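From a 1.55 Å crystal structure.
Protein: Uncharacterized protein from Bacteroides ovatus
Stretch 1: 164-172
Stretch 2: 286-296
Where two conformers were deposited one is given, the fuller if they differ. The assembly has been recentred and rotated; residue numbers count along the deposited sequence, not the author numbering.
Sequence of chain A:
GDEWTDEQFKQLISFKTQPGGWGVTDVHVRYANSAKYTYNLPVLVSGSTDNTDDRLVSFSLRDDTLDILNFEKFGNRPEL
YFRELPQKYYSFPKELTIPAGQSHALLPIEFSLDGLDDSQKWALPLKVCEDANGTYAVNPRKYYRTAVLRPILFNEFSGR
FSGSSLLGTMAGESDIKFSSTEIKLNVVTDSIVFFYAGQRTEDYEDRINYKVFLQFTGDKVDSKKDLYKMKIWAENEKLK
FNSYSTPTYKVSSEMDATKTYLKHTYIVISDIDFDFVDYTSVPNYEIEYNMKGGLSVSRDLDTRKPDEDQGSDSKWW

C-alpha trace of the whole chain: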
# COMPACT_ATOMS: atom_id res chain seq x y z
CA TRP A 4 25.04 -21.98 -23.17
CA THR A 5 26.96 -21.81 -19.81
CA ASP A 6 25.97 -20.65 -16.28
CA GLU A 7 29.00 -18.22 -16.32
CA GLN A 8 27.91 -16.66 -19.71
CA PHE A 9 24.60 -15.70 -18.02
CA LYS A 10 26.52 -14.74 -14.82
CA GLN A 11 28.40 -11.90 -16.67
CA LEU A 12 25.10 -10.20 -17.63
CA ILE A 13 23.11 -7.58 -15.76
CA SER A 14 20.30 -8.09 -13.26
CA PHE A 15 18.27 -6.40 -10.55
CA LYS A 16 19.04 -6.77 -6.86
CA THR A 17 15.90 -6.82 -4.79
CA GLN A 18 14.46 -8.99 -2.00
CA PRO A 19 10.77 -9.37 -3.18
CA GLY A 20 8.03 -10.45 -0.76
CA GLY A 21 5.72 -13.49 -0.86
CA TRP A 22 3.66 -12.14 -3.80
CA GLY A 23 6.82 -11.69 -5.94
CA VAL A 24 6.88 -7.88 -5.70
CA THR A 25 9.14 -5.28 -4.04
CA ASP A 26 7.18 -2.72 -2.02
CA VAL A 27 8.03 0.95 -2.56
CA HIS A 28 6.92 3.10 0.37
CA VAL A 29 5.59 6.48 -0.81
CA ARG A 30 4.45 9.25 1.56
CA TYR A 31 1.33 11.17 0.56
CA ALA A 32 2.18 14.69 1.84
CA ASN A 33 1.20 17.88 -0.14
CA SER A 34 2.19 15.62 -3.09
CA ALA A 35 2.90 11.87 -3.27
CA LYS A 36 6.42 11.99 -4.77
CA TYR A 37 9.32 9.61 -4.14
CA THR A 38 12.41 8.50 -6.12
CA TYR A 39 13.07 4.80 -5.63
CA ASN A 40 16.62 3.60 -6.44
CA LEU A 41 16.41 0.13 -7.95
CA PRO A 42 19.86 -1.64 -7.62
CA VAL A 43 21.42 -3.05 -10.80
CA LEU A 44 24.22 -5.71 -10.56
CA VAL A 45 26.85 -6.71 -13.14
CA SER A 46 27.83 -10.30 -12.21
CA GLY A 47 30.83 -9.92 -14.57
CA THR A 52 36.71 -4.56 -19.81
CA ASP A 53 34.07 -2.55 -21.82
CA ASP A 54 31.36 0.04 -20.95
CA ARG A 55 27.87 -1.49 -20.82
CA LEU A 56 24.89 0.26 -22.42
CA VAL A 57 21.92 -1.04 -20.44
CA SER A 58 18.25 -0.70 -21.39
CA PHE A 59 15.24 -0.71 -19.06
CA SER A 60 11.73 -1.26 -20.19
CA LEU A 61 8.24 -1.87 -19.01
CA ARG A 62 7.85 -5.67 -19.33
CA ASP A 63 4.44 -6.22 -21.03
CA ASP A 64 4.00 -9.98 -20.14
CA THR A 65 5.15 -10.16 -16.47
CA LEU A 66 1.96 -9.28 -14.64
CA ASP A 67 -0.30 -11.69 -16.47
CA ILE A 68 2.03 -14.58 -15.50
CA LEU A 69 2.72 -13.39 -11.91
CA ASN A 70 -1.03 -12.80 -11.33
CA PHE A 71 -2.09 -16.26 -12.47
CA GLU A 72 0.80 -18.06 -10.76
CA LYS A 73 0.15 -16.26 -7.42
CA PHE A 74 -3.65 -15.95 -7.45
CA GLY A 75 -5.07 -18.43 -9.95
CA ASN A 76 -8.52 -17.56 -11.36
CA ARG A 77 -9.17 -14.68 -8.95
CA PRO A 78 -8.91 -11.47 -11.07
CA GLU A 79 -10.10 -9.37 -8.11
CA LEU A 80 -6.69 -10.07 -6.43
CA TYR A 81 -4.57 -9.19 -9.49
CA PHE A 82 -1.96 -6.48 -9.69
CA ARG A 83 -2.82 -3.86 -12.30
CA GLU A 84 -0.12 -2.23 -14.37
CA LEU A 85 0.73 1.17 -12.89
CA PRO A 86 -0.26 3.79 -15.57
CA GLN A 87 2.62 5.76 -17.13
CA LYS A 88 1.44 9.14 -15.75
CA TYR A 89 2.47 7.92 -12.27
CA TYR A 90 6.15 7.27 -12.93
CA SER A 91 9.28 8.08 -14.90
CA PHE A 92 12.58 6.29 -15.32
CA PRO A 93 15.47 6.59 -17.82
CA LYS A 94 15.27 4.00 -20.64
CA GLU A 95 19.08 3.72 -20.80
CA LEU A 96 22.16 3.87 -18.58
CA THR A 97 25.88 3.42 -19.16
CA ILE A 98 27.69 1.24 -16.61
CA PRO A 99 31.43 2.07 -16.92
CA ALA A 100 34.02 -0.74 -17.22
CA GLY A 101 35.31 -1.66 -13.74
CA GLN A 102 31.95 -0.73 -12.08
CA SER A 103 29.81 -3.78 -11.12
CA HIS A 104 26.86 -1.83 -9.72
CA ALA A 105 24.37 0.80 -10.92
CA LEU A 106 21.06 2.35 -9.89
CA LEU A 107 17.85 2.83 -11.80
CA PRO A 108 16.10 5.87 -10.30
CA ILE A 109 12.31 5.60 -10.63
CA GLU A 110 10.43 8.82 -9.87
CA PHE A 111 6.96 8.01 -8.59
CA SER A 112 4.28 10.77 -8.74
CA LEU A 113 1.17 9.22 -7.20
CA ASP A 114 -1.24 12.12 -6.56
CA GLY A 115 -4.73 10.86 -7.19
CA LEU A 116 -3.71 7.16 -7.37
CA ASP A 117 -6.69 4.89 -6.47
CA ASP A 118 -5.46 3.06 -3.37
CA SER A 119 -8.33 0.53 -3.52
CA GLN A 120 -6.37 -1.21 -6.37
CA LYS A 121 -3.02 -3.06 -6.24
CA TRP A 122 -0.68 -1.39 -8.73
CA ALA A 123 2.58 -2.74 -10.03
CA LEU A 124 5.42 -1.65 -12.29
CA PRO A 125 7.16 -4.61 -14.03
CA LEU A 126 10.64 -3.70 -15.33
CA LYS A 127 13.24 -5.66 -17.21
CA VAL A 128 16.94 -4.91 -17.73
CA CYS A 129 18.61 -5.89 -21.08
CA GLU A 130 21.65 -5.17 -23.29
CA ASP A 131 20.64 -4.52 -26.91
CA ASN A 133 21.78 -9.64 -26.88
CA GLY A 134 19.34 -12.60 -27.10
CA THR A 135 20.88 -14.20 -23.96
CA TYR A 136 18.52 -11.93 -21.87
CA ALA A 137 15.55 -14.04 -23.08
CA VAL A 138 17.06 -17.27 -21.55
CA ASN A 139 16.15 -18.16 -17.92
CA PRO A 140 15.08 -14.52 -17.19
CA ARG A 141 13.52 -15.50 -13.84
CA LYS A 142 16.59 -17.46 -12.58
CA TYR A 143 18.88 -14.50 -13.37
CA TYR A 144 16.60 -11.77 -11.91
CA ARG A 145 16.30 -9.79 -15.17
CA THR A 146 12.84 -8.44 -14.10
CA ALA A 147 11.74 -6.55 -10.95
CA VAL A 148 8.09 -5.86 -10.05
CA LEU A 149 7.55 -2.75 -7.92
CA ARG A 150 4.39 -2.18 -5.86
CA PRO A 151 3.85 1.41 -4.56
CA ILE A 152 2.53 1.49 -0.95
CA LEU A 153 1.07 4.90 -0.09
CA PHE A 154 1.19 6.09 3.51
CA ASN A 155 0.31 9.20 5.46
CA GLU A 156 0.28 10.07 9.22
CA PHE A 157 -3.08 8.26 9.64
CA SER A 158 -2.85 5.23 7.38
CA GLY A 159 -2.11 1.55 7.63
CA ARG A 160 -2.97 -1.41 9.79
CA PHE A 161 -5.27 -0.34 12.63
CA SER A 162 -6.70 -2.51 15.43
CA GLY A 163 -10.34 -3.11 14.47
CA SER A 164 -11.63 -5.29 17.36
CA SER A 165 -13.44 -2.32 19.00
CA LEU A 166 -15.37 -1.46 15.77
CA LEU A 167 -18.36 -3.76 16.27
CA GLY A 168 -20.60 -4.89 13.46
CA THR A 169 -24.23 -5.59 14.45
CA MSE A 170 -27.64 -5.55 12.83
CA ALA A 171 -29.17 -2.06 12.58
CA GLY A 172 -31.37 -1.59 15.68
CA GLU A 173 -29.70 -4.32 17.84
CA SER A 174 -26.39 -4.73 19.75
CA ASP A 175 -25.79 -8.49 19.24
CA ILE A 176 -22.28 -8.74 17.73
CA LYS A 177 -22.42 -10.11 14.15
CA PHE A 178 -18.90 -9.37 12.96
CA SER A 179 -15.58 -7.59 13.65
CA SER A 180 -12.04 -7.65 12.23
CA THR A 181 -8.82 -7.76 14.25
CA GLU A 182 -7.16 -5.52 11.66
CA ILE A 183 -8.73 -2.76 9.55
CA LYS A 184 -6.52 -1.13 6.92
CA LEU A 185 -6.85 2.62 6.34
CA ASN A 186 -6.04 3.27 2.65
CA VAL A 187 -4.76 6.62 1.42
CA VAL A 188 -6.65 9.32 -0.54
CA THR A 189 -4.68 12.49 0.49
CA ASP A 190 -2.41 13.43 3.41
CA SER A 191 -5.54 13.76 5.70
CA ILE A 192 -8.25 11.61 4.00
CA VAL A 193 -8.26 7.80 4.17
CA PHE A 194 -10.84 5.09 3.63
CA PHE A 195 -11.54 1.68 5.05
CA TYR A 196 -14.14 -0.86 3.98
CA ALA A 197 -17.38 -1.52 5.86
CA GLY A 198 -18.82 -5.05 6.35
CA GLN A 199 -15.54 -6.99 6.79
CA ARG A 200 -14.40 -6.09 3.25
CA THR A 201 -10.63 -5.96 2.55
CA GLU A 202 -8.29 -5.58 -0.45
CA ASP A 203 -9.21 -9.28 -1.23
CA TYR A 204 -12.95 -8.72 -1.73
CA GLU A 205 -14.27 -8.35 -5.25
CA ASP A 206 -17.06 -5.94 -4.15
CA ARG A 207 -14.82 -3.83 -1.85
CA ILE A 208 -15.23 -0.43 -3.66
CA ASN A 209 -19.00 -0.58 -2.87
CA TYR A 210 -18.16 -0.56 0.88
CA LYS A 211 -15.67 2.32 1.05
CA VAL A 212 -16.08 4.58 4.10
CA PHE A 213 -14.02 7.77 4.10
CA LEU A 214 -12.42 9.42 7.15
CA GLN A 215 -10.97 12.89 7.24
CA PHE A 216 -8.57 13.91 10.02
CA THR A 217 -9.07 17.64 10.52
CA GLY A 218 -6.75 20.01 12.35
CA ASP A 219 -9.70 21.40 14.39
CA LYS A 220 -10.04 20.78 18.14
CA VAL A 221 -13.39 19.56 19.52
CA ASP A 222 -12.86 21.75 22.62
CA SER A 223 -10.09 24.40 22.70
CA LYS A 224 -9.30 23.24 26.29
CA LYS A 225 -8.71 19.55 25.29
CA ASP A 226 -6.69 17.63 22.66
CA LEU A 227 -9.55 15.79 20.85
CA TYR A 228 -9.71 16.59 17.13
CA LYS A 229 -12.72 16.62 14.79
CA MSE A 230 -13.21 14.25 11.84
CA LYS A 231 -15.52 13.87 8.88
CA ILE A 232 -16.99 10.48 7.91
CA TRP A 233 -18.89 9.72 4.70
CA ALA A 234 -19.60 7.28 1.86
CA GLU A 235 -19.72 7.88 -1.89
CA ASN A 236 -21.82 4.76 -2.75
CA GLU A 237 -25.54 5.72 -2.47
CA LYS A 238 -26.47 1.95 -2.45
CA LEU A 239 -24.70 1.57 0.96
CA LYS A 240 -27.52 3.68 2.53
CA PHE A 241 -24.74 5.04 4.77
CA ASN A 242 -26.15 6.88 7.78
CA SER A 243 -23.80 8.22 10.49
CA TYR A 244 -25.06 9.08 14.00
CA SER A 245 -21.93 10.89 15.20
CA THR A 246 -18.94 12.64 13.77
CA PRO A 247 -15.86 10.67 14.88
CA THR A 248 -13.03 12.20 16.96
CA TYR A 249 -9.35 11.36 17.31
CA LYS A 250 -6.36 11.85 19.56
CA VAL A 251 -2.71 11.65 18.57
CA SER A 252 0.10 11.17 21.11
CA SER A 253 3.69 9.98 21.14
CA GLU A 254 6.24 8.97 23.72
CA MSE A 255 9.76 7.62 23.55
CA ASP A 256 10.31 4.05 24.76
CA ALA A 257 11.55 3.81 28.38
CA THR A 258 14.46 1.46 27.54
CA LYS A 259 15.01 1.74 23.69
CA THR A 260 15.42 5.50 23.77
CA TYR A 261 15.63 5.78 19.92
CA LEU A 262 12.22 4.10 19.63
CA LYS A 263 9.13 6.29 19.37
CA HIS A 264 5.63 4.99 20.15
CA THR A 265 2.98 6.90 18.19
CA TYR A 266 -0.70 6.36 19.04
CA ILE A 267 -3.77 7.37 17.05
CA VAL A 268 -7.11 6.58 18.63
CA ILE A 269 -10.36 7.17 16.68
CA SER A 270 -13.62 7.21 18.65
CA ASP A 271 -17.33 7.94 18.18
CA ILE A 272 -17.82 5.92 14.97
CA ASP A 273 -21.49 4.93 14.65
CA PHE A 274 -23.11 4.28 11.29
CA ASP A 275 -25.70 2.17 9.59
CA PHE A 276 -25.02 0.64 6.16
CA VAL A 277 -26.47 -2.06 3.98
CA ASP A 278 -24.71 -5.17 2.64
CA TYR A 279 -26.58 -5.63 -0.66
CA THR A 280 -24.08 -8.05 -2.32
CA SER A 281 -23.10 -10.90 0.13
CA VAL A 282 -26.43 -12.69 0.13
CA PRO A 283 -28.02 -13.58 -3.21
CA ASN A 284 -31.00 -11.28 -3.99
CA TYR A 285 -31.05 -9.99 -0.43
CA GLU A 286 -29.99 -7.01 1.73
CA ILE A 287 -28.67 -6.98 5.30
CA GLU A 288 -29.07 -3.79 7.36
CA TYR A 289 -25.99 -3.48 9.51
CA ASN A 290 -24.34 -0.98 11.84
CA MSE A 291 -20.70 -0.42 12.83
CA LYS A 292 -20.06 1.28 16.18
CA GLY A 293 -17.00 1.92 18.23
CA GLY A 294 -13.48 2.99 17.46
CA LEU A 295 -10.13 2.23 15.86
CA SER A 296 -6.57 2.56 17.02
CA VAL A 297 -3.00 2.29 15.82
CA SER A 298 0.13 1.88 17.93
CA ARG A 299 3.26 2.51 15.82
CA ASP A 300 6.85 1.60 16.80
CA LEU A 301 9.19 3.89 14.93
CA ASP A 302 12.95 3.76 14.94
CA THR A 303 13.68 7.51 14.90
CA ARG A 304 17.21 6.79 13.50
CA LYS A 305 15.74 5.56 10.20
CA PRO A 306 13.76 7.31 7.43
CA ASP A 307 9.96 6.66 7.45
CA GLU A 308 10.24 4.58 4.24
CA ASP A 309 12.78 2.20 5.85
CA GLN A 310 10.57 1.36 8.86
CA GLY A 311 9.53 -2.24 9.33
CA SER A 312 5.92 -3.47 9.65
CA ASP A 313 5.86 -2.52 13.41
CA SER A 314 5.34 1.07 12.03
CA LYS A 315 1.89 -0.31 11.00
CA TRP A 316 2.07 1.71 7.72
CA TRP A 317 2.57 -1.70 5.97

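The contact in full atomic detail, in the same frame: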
# COMPACT_ATOMS: atom_id res chain seq x y z
N SER A 164 -10.76 -4.49 16.46
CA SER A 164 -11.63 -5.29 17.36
C SER A 164 -12.67 -4.47 18.15
O SER A 164 -13.62 -5.06 18.66
CB SER A 164 -10.80 -6.12 18.33
OG SER A 164 -10.00 -7.05 17.61
N SER A 165 -12.47 -3.15 18.29
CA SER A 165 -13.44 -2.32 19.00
C SER A 165 -14.43 -1.65 18.04
O SER A 165 -15.21 -0.81 18.48
CB SER A 165 -12.73 -1.26 19.85
OG SER A 165 -12.20 -1.86 21.02
N LEU A 166 -14.39 -1.98 16.73
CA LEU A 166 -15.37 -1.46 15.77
C LEU A 166 -16.35 -2.60 15.49
O LEU A 166 -16.08 -3.50 14.68
CB LEU A 166 -14.74 -0.88 14.48
CG LEU A 166 -15.75 -0.20 13.56
CD1 LEU A 166 -16.48 0.99 14.26
CD2 LEU A 166 -15.05 0.31 12.29
N LEU A 167 -17.46 -2.62 16.26
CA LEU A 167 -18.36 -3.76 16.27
C LEU A 167 -19.46 -3.67 15.24
O LEU A 167 -20.18 -2.67 15.16
CB LEU A 167 -18.96 -3.92 17.68
CG LEU A 167 -17.91 -3.96 18.84
CD1 LEU A 167 -18.63 -3.99 20.20
CD2 LEU A 167 -17.01 -5.19 18.74
N GLY A 168 -19.57 -4.75 14.47
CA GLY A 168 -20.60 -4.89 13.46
C GLY A 168 -21.80 -5.59 14.07
O GLY A 168 -21.67 -6.68 14.60
N THR A 169 -22.98 -4.99 13.95
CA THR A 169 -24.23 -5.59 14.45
C THR A 169 -25.34 -5.37 13.44
O THR A 169 -25.13 -4.67 12.46
CB THR A 169 -24.65 -4.88 15.79
OG1 THR A 169 -25.00 -3.52 15.50
CG2 THR A 169 -23.62 -4.98 16.90
N MSE A 170 -26.51 -5.92 13.67
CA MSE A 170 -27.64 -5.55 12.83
C MSE A 170 -28.04 -4.12 13.19
O MSE A 170 -27.94 -3.75 14.36
CB MSE A 170 -28.83 -6.47 13.10
CG MSE A 170 -28.54 -7.91 12.67
SE MSE A 170 -28.57 -8.03 10.72
CE MSE A 170 -27.95 -9.88 10.65
N ALA A 171 -28.60 -3.37 12.23
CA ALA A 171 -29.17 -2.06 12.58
C ALA A 171 -30.31 -2.28 13.60
O ALA A 171 -31.09 -3.21 13.44
CB ALA A 171 -29.72 -1.38 11.32
N GLY A 172 -30.31 -1.49 14.67
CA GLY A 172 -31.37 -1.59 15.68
C GLY A 172 -31.08 -2.52 16.84
O GLY A 172 -31.81 -2.46 17.84
N GLU A 286 -30.63 -8.17 1.09
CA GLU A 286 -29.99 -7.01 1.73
C GLU A 286 -29.96 -7.16 3.21
O GLU A 286 -31.02 -7.41 3.79
CB GLU A 286 -30.80 -5.75 1.42
CG GLU A 286 -30.31 -4.91 0.27
CD GLU A 286 -30.92 -3.52 0.26
OE1 GLU A 286 -31.78 -3.23 1.13
OE2 GLU A 286 -30.52 -2.72 -0.60
N ILE A 287 -28.79 -6.93 3.84
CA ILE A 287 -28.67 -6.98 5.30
C ILE A 287 -28.41 -5.57 5.83
O ILE A 287 -27.45 -4.91 5.39
CB ILE A 287 -27.58 -7.97 5.76
CG1 ILE A 287 -27.72 -9.36 5.07
CG2 ILE A 287 -27.57 -8.09 7.29
CD1 ILE A 287 -28.93 -10.14 5.41
N GLU A 288 -29.24 -5.11 6.77
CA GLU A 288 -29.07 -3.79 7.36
C GLU A 288 -28.19 -3.90 8.59
O GLU A 288 -28.62 -4.39 9.64
CB GLU A 288 -30.43 -3.18 7.71
CG GLU A 288 -31.31 -3.01 6.48
CD GLU A 288 -32.65 -2.34 6.71
OE1 GLU A 288 -32.95 -1.96 7.87
OE2 GLU A 288 -33.42 -2.22 5.73
N TYR A 289 -26.97 -3.42 8.45
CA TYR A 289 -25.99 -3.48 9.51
C TYR A 289 -25.70 -2.12 10.13
O TYR A 289 -26.13 -1.08 9.65
CB TYR A 289 -24.67 -4.01 8.93
CG TYR A 289 -24.64 -5.49 8.61
CD1 TYR A 289 -24.85 -6.44 9.61
CD2 TYR A 289 -24.20 -5.94 7.36
CE1 TYR A 289 -24.69 -7.80 9.36
CE2 TYR A 289 -24.06 -7.30 7.09
CZ TYR A 289 -24.26 -8.23 8.11
OH TYR A 289 -24.19 -9.59 7.84
N ASN A 290 -24.86 -2.15 11.15
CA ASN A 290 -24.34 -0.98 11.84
C ASN A 290 -22.92 -1.28 12.31
O ASN A 290 -22.64 -2.41 12.72
CB ASN A 290 -25.22 -0.63 13.06
CG ASN A 290 -24.63 0.50 13.91
OD1 ASN A 290 -23.81 0.27 14.81
ND2 ASN A 290 -25.08 1.72 13.69
N MSE A 291 -22.05 -0.29 12.25
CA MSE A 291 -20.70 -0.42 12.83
C MSE A 291 -20.56 0.66 13.87
O MSE A 291 -20.83 1.82 13.55
CB MSE A 291 -19.59 -0.33 11.77
CG MSE A 291 -19.74 -1.47 10.75
SE MSE A 291 -18.19 -1.68 9.66
CE MSE A 291 -17.07 -2.57 10.87
N LYS A 292 -20.19 0.30 15.09
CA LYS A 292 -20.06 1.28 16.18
C LYS A 292 -18.84 1.02 17.01
O LYS A 292 -18.57 -0.11 17.41
CB LYS A 292 -21.32 1.21 17.09
CG LYS A 292 -21.33 2.21 18.25
CD LYS A 292 -22.68 2.20 18.99
CE LYS A 292 -22.72 3.23 20.12
NZ LYS A 292 -22.62 4.65 19.62
N GLY A 293 -18.17 2.08 17.37
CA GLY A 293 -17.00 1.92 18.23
C GLY A 293 -15.86 2.81 17.80
O GLY A 293 -16.07 3.98 17.47
N GLY A 294 -14.67 2.24 17.81
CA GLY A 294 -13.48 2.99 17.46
C GLY A 294 -12.40 2.14 16.86
O GLY A 294 -12.56 0.93 16.66
N LEU A 295 -11.32 2.82 16.49
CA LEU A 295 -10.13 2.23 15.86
C LEU A 295 -8.89 2.77 16.50
O LEU A 295 -8.91 3.89 17.01
CB LEU A 295 -10.10 2.60 14.37
CG LEU A 295 -11.30 2.10 13.53
CD1 LEU A 295 -11.28 2.73 12.13
CD2 LEU A 295 -11.30 0.57 13.40
N SER A 296 -7.80 2.02 16.46
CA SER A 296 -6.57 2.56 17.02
C SER A 296 -5.37 1.99 16.31
O SER A 296 -5.42 0.89 15.74
CB SER A 296 -6.46 2.28 18.52
OG SER A 296 -6.44 0.89 18.80
O HOH W 1 -10.79 -1.09 17.10
O HOH W 2 -22.74 -1.95 15.94
O HOH W 3 -31.09 -4.67 10.93

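The most unusual feature of this antiparallel pairing is the corner at Gly293, where the chain turns while the hydrogen-bond ladder carries on past it. Its phi/psi of 139/-137 would jam a CB against the carbonyl oxygen of Lys292, and an ideal CB would also lie 1.9 Å from Ser165 O, a clash. The backbone therefore calls for glycine twice over. With no side chain in the way, Gly293 CA packs 3.3 Å from Ser165 O in a CA-H...O contact, and the same oxygen accepts a hydrogen bond from Gly294 N at 3.2 Å.

Beyond the corner the ladder is regular. Leu167 and Lys292 form a reciprocal pair, N to O 3.0 Å in both directions; Thr169 and Asn290 repeat it at 2.9 Å, and Ala171 N closes the series on Glu288 O at 2.8 Å. The alternate pair Gly168 and Met291 has CA atoms only 4.5 Å apart, close enough for Gly168 CA to reach Asn290 O at 3.3 Å.

Waters bridge the strands at both ends. At the corner, Leu166 N and Gly294 O are 3.4 Å apart but poorly angled, and no hydrogen bond forms; water 1 links Gly294 O, to which it donates (2.7 Å from the water oxygen), with Ser165 N, from which it accepts (2.9 Å). Water 3, by contrast, donates to both Ala171 O and Glu288 O at the far end, so Glu288 O takes a water as well as Ala171 N.

Side chains pack differently at the two ends. Leu166, the most extensively covered residue, reaches selenomethionine Met291 through CD2 to CE (3.8 Å) and meets Leu295 from across the corner, CB to CD2 at 3.9 Å. At the other end, selenomethionine Met170 starts out pointing away, yet chi1 and chi2, both m, bring SE to 3.6 Å from Ile287 CG2, and a t chi3 places CE 4.1 Å from Tyr289 CE1. That SE also sits 4.9 Å from the Tyr289 ring centroid, an oblique sulfur-aromatic-type approach.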